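Local coordinates for protein transcriptional regulator, ROK family (Vibrio cholerae O1 biovar eltor, PDB 1Z05) that probably binds DNA as a zinc-containing regulator of the ROK family, related to Mlc of E. coli, and probably controls genes of carbohydrate metabolism, at residues 38-49 / 414-424; 113-121 / 188-196. All blocks are in the same frame, centred on the assembly; numbering follows the deposited sequence. Where two conformers were deposited one is given.

Interaction 1 of 2, residues 38-49 / 414-424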
loop_
_atom_site.group_PDB
_atom_site.type_symbol
_atom_site.label_atom_id
_atom_site.label_comp_id
_atom_site.label_asym_id
_atom_site.label_seq_id
_atom_site.Cartn_x
_atom_site.Cartn_y
_atom_site.Cartn_z
ATOM N N GLN A 38 23.466 -4.112 -1.410
ATOM C CA GLN A 38 22.346 -4.708 -2.133
ATOM C C GLN A 38 21.537 -3.678 -2.922
ATOM O O GLN A 38 21.393 -3.803 -4.138
ATOM C CB GLN A 38 21.443 -5.461 -1.155
ATOM C CG GLN A 38 20.416 -6.366 -1.798
ATOM C CD GLN A 38 19.462 -6.985 -0.793
ATOM O OE1 GLN A 38 18.242 -6.842 -0.910
ATOM N NE2 GLN A 38 20.009 -7.677 0.205
ATOM N N ILE A 39 21.029 -2.661 -2.227
ATOM C CA ILE A 39 20.194 -1.627 -2.846
ATOM C C ILE A 39 20.890 -0.910 -4.015
ATOM O O ILE A 39 20.315 -0.766 -5.098
ATOM C CB ILE A 39 19.654 -0.625 -1.778
ATOM C CG1 ILE A 39 18.444 -1.230 -1.046
ATOM C CG2 ILE A 39 19.303 0.734 -2.387
ATOM C CD1 ILE A 39 17.412 -1.914 -1.962
ATOM N N ASN A 40 22.131 -0.495 -3.802
ATOM C CA ASN A 40 22.872 0.231 -4.827
ATOM C C ASN A 40 23.233 -0.644 -6.017
ATOM O O ASN A 40 23.180 -0.195 -7.162
ATOM C CB ASN A 40 24.115 0.883 -4.230
ATOM C CG ASN A 40 23.792 2.130 -3.442
ATOM O OD1 ASN A 40 22.746 2.752 -3.636
ATOM N ND2 ASN A 40 24.694 2.510 -2.552
ATOM N N ALA A 41 23.580 -1.897 -5.735
ATOM C CA ALA A 41 23.856 -2.870 -6.787
ATOM C C ALA A 41 22.631 -3.063 -7.675
ATOM O O ALA A 41 22.755 -3.078 -8.893
ATOM C CB ALA A 41 24.315 -4.194 -6.191
ATOM N N GLY A 42 21.449 -3.180 -7.067
ATOM C CA GLY A 42 20.204 -3.280 -7.840
ATOM C C GLY A 42 19.896 -2.041 -8.669
ATOM O O GLY A 42 19.526 -2.148 -9.832
ATOM N N ARG A 43 20.056 -0.862 -8.073
ATOM C CA ARG A 43 19.847 0.404 -8.784
ATOM C C ARG A 43 20.743 0.522 -10.025
ATOM O O ARG A 43 20.278 0.901 -11.101
ATOM C CB ARG A 43 20.078 1.589 -7.849
ATOM C CG ARG A 43 18.979 1.750 -6.804
ATOM C CD ARG A 43 19.194 2.978 -5.910
ATOM N NE ARG A 43 18.948 4.228 -6.635
ATOM C CZ ARG A 43 19.841 5.202 -6.803
ATOM N NH1 ARG A 43 21.059 5.107 -6.278
ATOM N NH2 ARG A 43 19.504 6.291 -7.485
ATOM N N VAL A 44 22.022 0.192 -9.861
ATOM C CA VAL A 44 22.986 0.239 -10.965
ATOM C C VAL A 44 22.658 -0.800 -12.042
ATOM O O VAL A 44 22.671 -0.495 -13.233
ATOM C CB VAL A 44 24.437 0.078 -10.460
ATOM C CG1 VAL A 44 25.411 -0.189 -11.624
ATOM C CG2 VAL A 44 24.862 1.325 -9.701
ATOM N N TYR A 45 22.350 -2.019 -11.613
ATOM C CA TYR A 45 21.999 -3.095 -12.544
ATOM C C TYR A 45 20.745 -2.776 -13.372
ATOM O O TYR A 45 20.689 -3.066 -14.584
ATOM C CB TYR A 45 21.815 -4.397 -11.769
ATOM C CG TYR A 45 21.468 -5.563 -12.641
ATOM C CD1 TYR A 45 22.475 -6.335 -13.237
ATOM C CD2 TYR A 45 20.133 -5.903 -12.887
ATOM C CE1 TYR A 45 22.157 -7.426 -14.053
ATOM C CE2 TYR A 45 19.809 -6.990 -13.712
ATOM C CZ TYR A 45 20.825 -7.740 -14.288
ATOM O OH TYR A 45 20.518 -8.824 -15.080
ATOM N N LYS A 46 19.738 -2.194 -12.719
ATOM C CA LYS A 46 18.513 -1.759 -13.416
ATOM C C LYS A 46 18.802 -0.694 -14.480
ATOM O O LYS A 46 18.253 -0.749 -15.587
ATOM C CB LYS A 46 17.452 -1.269 -12.422
ATOM C CG LYS A 46 16.109 -0.932 -13.071
ATOM C CD LYS A 46 15.128 -0.350 -12.066
ATOM C CE LYS A 46 13.808 0.015 -12.721
ATOM N NZ LYS A 46 12.828 0.418 -11.670
ATOM N N LEU A 47 19.664 0.269 -14.150
ATOM C CA LEU A 47 20.089 1.269 -15.137
ATOM C C LEU A 47 20.768 0.630 -16.355
ATOM O O LEU A 47 20.444 0.958 -17.500
ATOM C CB LEU A 47 21.010 2.313 -14.494
ATOM C CG LEU A 47 20.325 3.415 -13.681
ATOM C CD1 LEU A 47 21.362 4.255 -12.937
ATOM C CD2 LEU A 47 19.440 4.301 -14.559
ATOM N N ILE A 48 21.694 -0.291 -16.098
ATOM C CA ILE A 48 22.397 -1.015 -17.162
ATOM C C ILE A 48 21.432 -1.857 -18.014
ATOM O O ILE A 48 21.521 -1.869 -19.252
ATOM C CB ILE A 48 23.522 -1.904 -16.576
ATOM C CG1 ILE A 48 24.572 -1.036 -15.889
ATOM C CG2 ILE A 48 24.194 -2.723 -17.667
ATOM C CD1 ILE A 48 25.519 -1.796 -14.995
ATOM N N ASP A 49 20.504 -2.540 -17.348
ATOM C CA ASP A 49 19.530 -3.388 -18.031
ATOM C C ASP A 49 18.643 -2.564 -18.971
ATOM O O ASP A 49 18.393 -2.956 -20.118
ATOM C CB ASP A 49 18.685 -4.151 -17.003
ATOM C CG ASP A 49 17.911 -5.311 -17.612
ATOM O OD1 ASP A 49 18.382 -5.909 -18.603
ATOM O OD2 ASP A 49 16.826 -5.630 -17.088
ATOM N N LYS A 414 12.899 -10.910 -11.895
ATOM C CA LYS A 414 13.328 -9.611 -12.404
ATOM C C LYS A 414 13.381 -8.560 -11.280
ATOM O O LYS A 414 14.381 -7.848 -11.160
ATOM C CB LYS A 414 12.481 -9.159 -13.600
ATOM C CG LYS A 414 12.725 -7.717 -14.025
ATOM C CD LYS A 414 12.894 -7.578 -15.521
ATOM C CE LYS A 414 14.374 -7.652 -15.896
ATOM N NZ LYS A 414 14.603 -7.912 -17.343
ATOM N N GLN A 415 12.338 -8.486 -10.453
ATOM C CA GLN A 415 12.307 -7.510 -9.362
ATOM C C GLN A 415 13.358 -7.788 -8.281
ATOM O O GLN A 415 13.875 -6.848 -7.671
ATOM C CB GLN A 415 10.897 -7.377 -8.763
ATOM C CG GLN A 415 10.691 -6.150 -7.854
ATOM C CD GLN A 415 11.071 -4.825 -8.517
ATOM O OE1 GLN A 415 11.881 -4.066 -7.984
ATOM N NE2 GLN A 415 10.487 -4.545 -9.680
ATOM N N ALA A 416 13.691 -9.063 -8.063
ATOM C CA ALA A 416 14.764 -9.428 -7.111
ATOM C C ALA A 416 16.157 -9.043 -7.618
ATOM O O ALA A 416 17.048 -8.782 -6.817
ATOM C CB ALA A 416 14.733 -10.919 -6.770
ATOM N N LEU A 417 16.337 -9.024 -8.940
ATOM C CA LEU A 417 17.563 -8.479 -9.556
ATOM C C LEU A 417 17.640 -6.956 -9.334
ATOM O O LEU A 417 18.655 -6.437 -8.878
ATOM C CB LEU A 417 17.619 -8.805 -11.057
ATOM C CG LEU A 417 17.820 -10.282 -11.443
ATOM C CD1 LEU A 417 17.551 -10.518 -12.908
ATOM C CD2 LEU A 417 19.224 -10.790 -11.093
ATOM N N TYR A 418 16.550 -6.263 -9.643
ATOM C CA TYR A 418 16.452 -4.814 -9.454
ATOM C C TYR A 418 16.532 -4.373 -7.981
ATOM O O TYR A 418 17.023 -3.283 -7.680
ATOM C CB TYR A 418 15.167 -4.294 -10.078
ATOM C CG TYR A 418 15.122 -4.340 -11.593
ATOM C CD1 TYR A 418 16.233 -4.743 -12.352
ATOM C CD2 TYR A 418 13.971 -3.949 -12.268
ATOM C CE1 TYR A 418 16.179 -4.770 -13.748
ATOM C CE2 TYR A 418 13.910 -3.963 -13.657
ATOM C CZ TYR A 418 15.009 -4.376 -14.386
ATOM O OH TYR A 418 14.917 -4.377 -15.756
ATOM N N ASP A 419 16.030 -5.204 -7.070
ATOM C CA ASP A 419 16.155 -4.920 -5.645
ATOM C C ASP A 419 17.575 -5.231 -5.170
ATOM O O ASP A 419 17.969 -4.811 -4.084
ATOM C CB ASP A 419 15.122 -5.703 -4.823
ATOM C CG ASP A 419 13.689 -5.218 -5.045
ATOM O OD1 ASP A 419 13.486 -4.143 -5.654
ATOM O OD2 ASP A 419 12.755 -5.925 -4.604
ATOM N N GLY A 420 18.332 -5.964 -5.992
ATOM C CA GLY A 420 19.727 -6.304 -5.704
ATOM C C GLY A 420 19.888 -7.585 -4.905
ATOM O O GLY A 420 21.004 -8.109 -4.784
ATOM N N LEU A 421 18.782 -8.093 -4.358
ATOM C CA LEU A 421 18.804 -9.320 -3.556
ATOM C C LEU A 421 19.438 -10.498 -4.310
ATOM O O LEU A 421 20.341 -11.166 -3.797
ATOM C CB LEU A 421 17.386 -9.688 -3.083
ATOM C CG LEU A 421 17.226 -10.750 -1.979
ATOM C CD1 LEU A 421 15.997 -10.469 -1.119
ATOM C CD2 LEU A 421 17.166 -12.174 -2.532
ATOM N N LEU A 422 18.958 -10.744 -5.524
ATOM C CA LEU A 422 19.417 -11.887 -6.301
ATOM C C LEU A 422 20.832 -11.670 -6.826
ATOM O O LEU A 422 21.622 -12.612 -6.863
ATOM C CB LEU A 422 18.448 -12.208 -7.442
ATOM C CG LEU A 422 18.720 -13.498 -8.222
ATOM C CD1 LEU A 422 18.910 -14.698 -7.279
ATOM C CD2 LEU A 422 17.598 -13.753 -9.211
ATOM N N LEU A 423 21.150 -10.435 -7.209
ATOM C CA LEU A 423 22.514 -10.084 -7.611
ATOM C C LEU A 423 23.533 -10.490 -6.550
ATOM O O LEU A 423 24.556 -11.094 -6.868
ATOM C CB LEU A 423 22.658 -8.583 -7.874
ATOM C CG LEU A 423 21.859 -7.931 -8.994
ATOM C CD1 LEU A 423 22.192 -6.463 -9.029
ATOM C CD2 LEU A 423 22.154 -8.588 -10.337
ATOM N N MET A 424 23.239 -10.169 -5.292
ATOM C CA MET A 424 24.179 -10.442 -4.222
ATOM C C MET A 424 24.312 -11.942 -3.991
ATOM O O MET A 424 25.407 -12.429 -3.722
ATOM C CB MET A 424 23.792 -9.694 -2.941
ATOM C CG MET A 424 23.895 -8.160 -3.045
ATOM S SD MET A 424 25.561 -7.504 -3.365
ATOM C CE MET A 424 25.637 -7.463 -5.156
HETATM O O HOH W 1 17.580 -1.485 -5.508
#
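Gly42 and Gly420 meet backbone to backbone, their CA atoms 3.7 Å apart. This is the tight part of the contact, with no side chain between the two glycines. Gly420 CA points one hydrogen almost straight at Gln38 O, at 3.4 Å and 174°. Gly42 CA lies 3.2 Å from Tyr418 O. That carbonyl also takes a hydrogen from a water, which donates to Ile39 O as well.

Beside the glycines, Leu423 grips Tyr45 with both methyls. Its CD1 presses on Tyr45 CB. Leu423 CD2 sits over one face of the Tyr45 ring, 3.8 Å from its centroid. Tyr45 CD2 meets Tyr418 CD1 at the edge of the second ring.

Tyr418 is sandwiched. Lys46 CG stands 3.6 Å above the centre of its ring, and Lys414 CG covers the opposite face toward the rim. The Lys46 chain is extended, with CG anti to the backbone N (chi1 -174°), which carries its methylenes across the ring. Tyr418 OH donates to Asp49 OD2 at 2.6 Å, on the anti side of the carboxylate. Lys414 NZ makes a salt bridge to Asp49 OD2 at 3.2 Å, weak as a hydrogen bond; Asp49 OD1 is bonded to Thr103.

Gln38 CG packs closely on Gly420 C, at 3.4 Å. The amide beyond it, alongside the exposed Leu421, is the loose side.

Gly420 leaves helical geometry with positive phi after one helix and N-caps the next. Gly42 packs on this glycine link between two C-terminal helices. It joins them to helix 35-51, consistent with the N-terminal helix-turn-helix domain of Mlc-like regulators.

Interaction 2 of 2, residues 113-121 / 188-196. With SO4 (sulfate ion), chain C; SO4 (sulfate ion), chain D; SO4 (sulfate ion), chain F.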
loop_
_atom_site.group_PDB
_atom_site.type_symbol
_atom_site.label_atom_id
_atom_site.label_comp_id
_atom_site.label_asym_id
_atom_site.label_seq_id
_atom_site.Cartn_x
_atom_site.Cartn_y
_atom_site.Cartn_z
ATOM N N MET A 113 7.799 -21.741 -11.477
ATOM C CA MET A 113 6.819 -22.791 -11.278
ATOM C C MET A 113 5.452 -22.224 -10.929
ATOM O O MET A 113 5.339 -21.157 -10.319
ATOM C CB MET A 113 7.284 -23.721 -10.155
ATOM C CG MET A 113 8.603 -24.419 -10.449
ATOM S SD MET A 113 9.259 -25.296 -9.014
ATOM C CE MET A 113 8.245 -26.762 -9.017
ATOM N N ARG A 114 4.410 -22.936 -11.330
ATOM C CA ARG A 114 3.076 -22.670 -10.809
ATOM C C ARG A 114 2.518 -23.933 -10.173
ATOM O O ARG A 114 2.492 -24.996 -10.808
ATOM C CB ARG A 114 2.124 -22.171 -11.900
ATOM C CG ARG A 114 0.672 -22.037 -11.388
ATOM C CD ARG A 114 -0.313 -21.567 -12.462
ATOM N NE ARG A 114 -1.684 -21.712 -11.975
ATOM C CZ ARG A 114 -2.297 -20.827 -11.194
ATOM N NH1 ARG A 114 -1.667 -19.708 -10.826
ATOM N NH2 ARG A 114 -3.532 -21.067 -10.766
ATOM N N LEU A 115 2.081 -23.813 -8.922
ATOM C CA LEU A 115 1.270 -24.843 -8.293
ATOM C C LEU A 115 -0.189 -24.473 -8.514
ATOM O O LEU A 115 -0.726 -23.595 -7.832
ATOM C CB LEU A 115 1.592 -24.980 -6.793
ATOM C CG LEU A 115 0.915 -26.138 -6.037
ATOM C CD1 LEU A 115 1.200 -27.489 -6.699
ATOM C CD2 LEU A 115 1.335 -26.174 -4.568
ATOM N N GLY A 116 -0.813 -25.124 -9.494
ATOM C CA GLY A 116 -2.209 -24.870 -9.826
ATOM C C GLY A 116 -3.106 -25.937 -9.233
ATOM O O GLY A 116 -2.634 -26.817 -8.511
ATOM N N ARG A 117 -4.400 -25.867 -9.545
ATOM C CA ARG A 117 -5.376 -26.813 -9.005
ATOM C C ARG A 117 -5.266 -28.171 -9.687
ATOM O O ARG A 117 -5.797 -28.379 -10.781
ATOM C CB ARG A 117 -6.799 -26.255 -9.118
ATOM C CG ARG A 117 -7.022 -24.992 -8.287
ATOM C CD ARG A 117 -8.246 -24.224 -8.762
ATOM N NE ARG A 117 -8.659 -23.186 -7.813
ATOM C CZ ARG A 117 -8.148 -21.960 -7.755
ATOM N NH1 ARG A 117 -7.180 -21.585 -8.592
ATOM N NH2 ARG A 117 -8.612 -21.097 -6.857
ATOM N N GLY A 118 -4.552 -29.083 -9.037
ATOM C CA GLY A 118 -4.363 -30.428 -9.555
ATOM C C GLY A 118 -3.205 -30.576 -10.523
ATOM O O GLY A 118 -3.065 -31.612 -11.170
ATOM N N TYR A 119 -2.366 -29.551 -10.621
ATOM C CA TYR A 119 -1.185 -29.627 -11.478
ATOM C C TYR A 119 -0.005 -28.781 -11.001
ATOM O O TYR A 119 -0.150 -27.883 -10.165
ATOM C CB TYR A 119 -1.534 -29.247 -12.918
ATOM C CG TYR A 119 -1.853 -27.780 -13.104
ATOM C CD1 TYR A 119 -0.841 -26.849 -13.369
ATOM C CD2 TYR A 119 -3.170 -27.322 -13.017
ATOM C CE1 TYR A 119 -1.139 -25.484 -13.542
ATOM C CE2 TYR A 119 -3.476 -25.980 -13.193
ATOM C CZ TYR A 119 -2.459 -25.070 -13.454
ATOM O OH TYR A 119 -2.778 -23.748 -13.625
ATOM N N LEU A 120 1.163 -29.083 -11.563
ATOM C CA LEU A 120 2.375 -28.323 -11.330
ATOM C C LEU A 120 3.013 -28.007 -12.670
ATOM O O LEU A 120 3.239 -28.908 -13.480
ATOM C CB LEU A 120 3.355 -29.114 -10.452
ATOM C CG LEU A 120 4.783 -28.551 -10.320
ATOM C CD1 LEU A 120 4.778 -27.221 -9.552
ATOM C CD2 LEU A 120 5.726 -29.556 -9.660
ATOM N N THR A 121 3.282 -26.729 -12.904
ATOM C CA THR A 121 4.001 -26.299 -14.103
ATOM C C THR A 121 5.430 -25.906 -13.738
ATOM O O THR A 121 5.650 -25.145 -12.799
ATOM C CB THR A 121 3.277 -25.153 -14.843
ATOM O OG1 THR A 121 2.012 -25.630 -15.319
ATOM C CG2 THR A 121 4.104 -24.671 -16.046
ATOM N N LEU A 188 0.156 -20.229 3.842
ATOM C CA LEU A 188 -0.664 -20.398 5.044
ATOM C C LEU A 188 -1.834 -21.350 4.805
ATOM O O LEU A 188 -2.165 -22.172 5.654
ATOM C CB LEU A 188 -1.166 -19.048 5.574
ATOM C CG LEU A 188 -0.127 -18.061 6.122
ATOM C CD1 LEU A 188 0.408 -17.155 5.019
ATOM C CD2 LEU A 188 -0.750 -17.224 7.229
ATOM N N GLN A 189 -2.455 -21.225 3.640
ATOM C CA GLN A 189 -3.546 -22.100 3.230
ATOM C C GLN A 189 -3.809 -21.787 1.770
ATOM O O GLN A 189 -3.396 -20.728 1.283
ATOM C CB GLN A 189 -4.802 -21.894 4.098
ATOM C CG GLN A 189 -5.776 -20.818 3.642
ATOM C CD GLN A 189 -6.910 -20.591 4.631
ATOM O OE1 GLN A 189 -7.351 -21.513 5.327
ATOM N NE2 GLN A 189 -7.391 -19.361 4.694
ATOM N N MET A 190 -4.461 -22.707 1.065
ATOM C CA MET A 190 -4.714 -22.507 -0.357
ATOM C C MET A 190 -5.908 -23.316 -0.859
ATOM O O MET A 190 -6.358 -24.244 -0.174
ATOM C CB MET A 190 -3.444 -22.811 -1.168
ATOM C CG MET A 190 -3.018 -24.266 -1.191
ATOM S SD MET A 190 -1.552 -24.502 -2.197
ATOM C CE MET A 190 -2.079 -23.776 -3.763
ATOM N N PRO A 191 -6.437 -22.965 -2.050
ATOM C CA PRO A 191 -7.530 -23.766 -2.614
ATOM C C PRO A 191 -7.025 -25.140 -3.047
ATOM O O PRO A 191 -5.824 -25.311 -3.268
ATOM C CB PRO A 191 -7.971 -22.964 -3.848
ATOM C CG PRO A 191 -7.280 -21.643 -3.754
ATOM C CD PRO A 191 -6.069 -21.836 -2.924
ATOM N N HIS A 192 -7.944 -26.103 -3.143
ATOM C CA HIS A 192 -7.673 -27.442 -3.693
ATOM C C HIS A 192 -6.884 -28.349 -2.748
ATOM O O HIS A 192 -7.344 -29.435 -2.400
ATOM C CB HIS A 192 -6.980 -27.356 -5.064
ATOM C CG HIS A 192 -6.802 -28.682 -5.736
ATOM N ND1 HIS A 192 -7.806 -29.288 -6.460
ATOM C CD2 HIS A 192 -5.742 -29.524 -5.786
ATOM C CE1 HIS A 192 -7.370 -30.443 -6.933
ATOM N NE2 HIS A 192 -6.120 -30.609 -6.537
ATOM N N TYR A 193 -5.697 -27.901 -2.345
ATOM C CA TYR A 193 -4.831 -28.692 -1.475
ATOM C C TYR A 193 -5.154 -28.448 -0.004
ATOM O O TYR A 193 -5.643 -27.378 0.373
ATOM C CB TYR A 193 -3.351 -28.402 -1.759
ATOM C CG TYR A 193 -2.953 -28.574 -3.207
ATOM C CD1 TYR A 193 -2.690 -29.842 -3.730
ATOM C CD2 TYR A 193 -2.846 -27.471 -4.058
ATOM C CE1 TYR A 193 -2.329 -30.013 -5.058
ATOM C CE2 TYR A 193 -2.478 -27.628 -5.400
ATOM C CZ TYR A 193 -2.224 -28.910 -5.889
ATOM O OH TYR A 193 -1.860 -29.099 -7.203
ATOM N N ASN A 194 -4.900 -29.460 0.817
ATOM C CA ASN A 194 -5.065 -29.344 2.254
ATOM C C ASN A 194 -3.748 -28.881 2.869
ATOM O O ASN A 194 -2.886 -29.695 3.222
ATOM C CB ASN A 194 -5.524 -30.678 2.847
ATOM C CG ASN A 194 -5.708 -30.620 4.354
ATOM O OD1 ASN A 194 -5.949 -29.551 4.928
ATOM N ND2 ASN A 194 -5.599 -31.777 5.004
ATOM N N VAL A 195 -3.610 -27.562 2.990
ATOM C CA VAL A 195 -2.364 -26.932 3.418
ATOM C C VAL A 195 -2.550 -26.069 4.663
ATOM O O VAL A 195 -3.555 -25.371 4.805
ATOM C CB VAL A 195 -1.741 -26.106 2.255
ATOM C CG1 VAL A 195 -0.712 -25.093 2.756
ATOM C CG2 VAL A 195 -1.117 -27.045 1.242
ATOM N N LYS A 196 -1.577 -26.145 5.567
ATOM C CA LYS A 196 -1.536 -25.301 6.756
ATOM C C LYS A 196 -0.088 -24.920 7.050
ATOM O O LYS A 196 0.688 -25.736 7.558
ATOM C CB LYS A 196 -2.156 -26.018 7.959
ATOM C CG LYS A 196 -2.424 -25.120 9.170
ATOM C CD LYS A 196 -3.081 -25.914 10.293
ATOM C CE LYS A 196 -3.648 -25.009 11.383
ATOM N NZ LYS A 196 -4.416 -25.796 12.399
HETATM S S SO4 C . -6.061 -23.307 -12.107
HETATM O O1 SO4 C . -5.434 -22.960 -13.377
HETATM O O2 SO4 C . -6.992 -22.270 -11.691
HETATM O O3 SO4 C . -6.771 -24.569 -12.319
HETATM O O4 SO4 C . -5.043 -23.455 -11.073
HETATM S S SO4 D . -8.370 -17.780 -8.716
HETATM O O1 SO4 D . -7.237 -17.089 -9.327
HETATM O O2 SO4 D . -9.555 -16.938 -8.803
HETATM O O3 SO4 D . -8.612 -19.024 -9.438
HETATM O O4 SO4 D . -8.078 -18.094 -7.322
HETATM S S SO4 F . -11.359 -25.904 -2.421
HETATM O O1 SO4 F . -11.096 -27.335 -2.293
HETATM O O2 SO4 F . -10.462 -25.164 -1.539
HETATM O O3 SO4 F . -11.149 -25.485 -3.805
HETATM O O4 SO4 F . -12.744 -25.630 -2.042
#
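Gly116 O accepts two hydrogens, one from across the contact and one from its own turn. Tyr193 OH donates to Gly116 O at 2.7 Å, with a C=O...donor angle of 169°. The second bond, from Tyr119 N, is weak and closes the type II turn from Gly116 to Tyr119. The Tyr193 hydroxyl therefore reaches the tight turn of a beta hairpin. Leu115 flanks the ring, its CG 3.8 Å from Tyr193 CE2, and its CD2 touches Met190 SD.

His192 lies against the turn. Gly118 N is 3.3 Å above the imidazole plane, toward the rim, and the angle is too poor for a hydrogen bond to NE2. With CG anti to its own N (chi1 -174°), the imidazole comes under the Arg117-Gly118 peptide; its CD2 also sits over the centre of the Tyr193 ring.

Arg117 runs out past Pro191, with NH2 3.4 Å from Pro191 CG. Three sulfates, probably from the crystallisation liquor, lie around the turn, two of them bound by arginines. O4 of one sulfate (chain C) is held by Arg114 NH2 at 2.8 Å and by Arg117 N at 2.9 Å; Tyr119 OH donates to its O1. Arg117 NH2 binds a second sulfate, and His192 N a third. The hairpin resembles the phosphate-binding hairpin of ASKHA-fold kinases, but phosphate binding here is not established.

Strand 108-116 pairs with strand 119-126 on one side and strand 168-176 on the other. Leu115 and Met190 both touch Leu176 of the latter, and Tyr193 packs on Val147 of helix 144-161.

How the interactions relate
Interaction 1 ties the two ends of the chain together, and the segments of interaction 2 come from the sequence between them. The centres are 30 Å apart, and the nearest atoms about 12 Å, with no direct touch. Helix 217-228 gives an indirect connection. Its first residue, Asp217, makes a salt bridge to Arg114 of interaction 2, and Leu227 and Phe228 near its other end touch Lys414 of interaction 1. Interaction 2 lies nearer the zinc site but does not touch it: the side chains of Pro191 and the zinc ligand His269 are about 11 Å apart. Interaction 1 lies away from that site, where the N-terminal helices meet the C terminus.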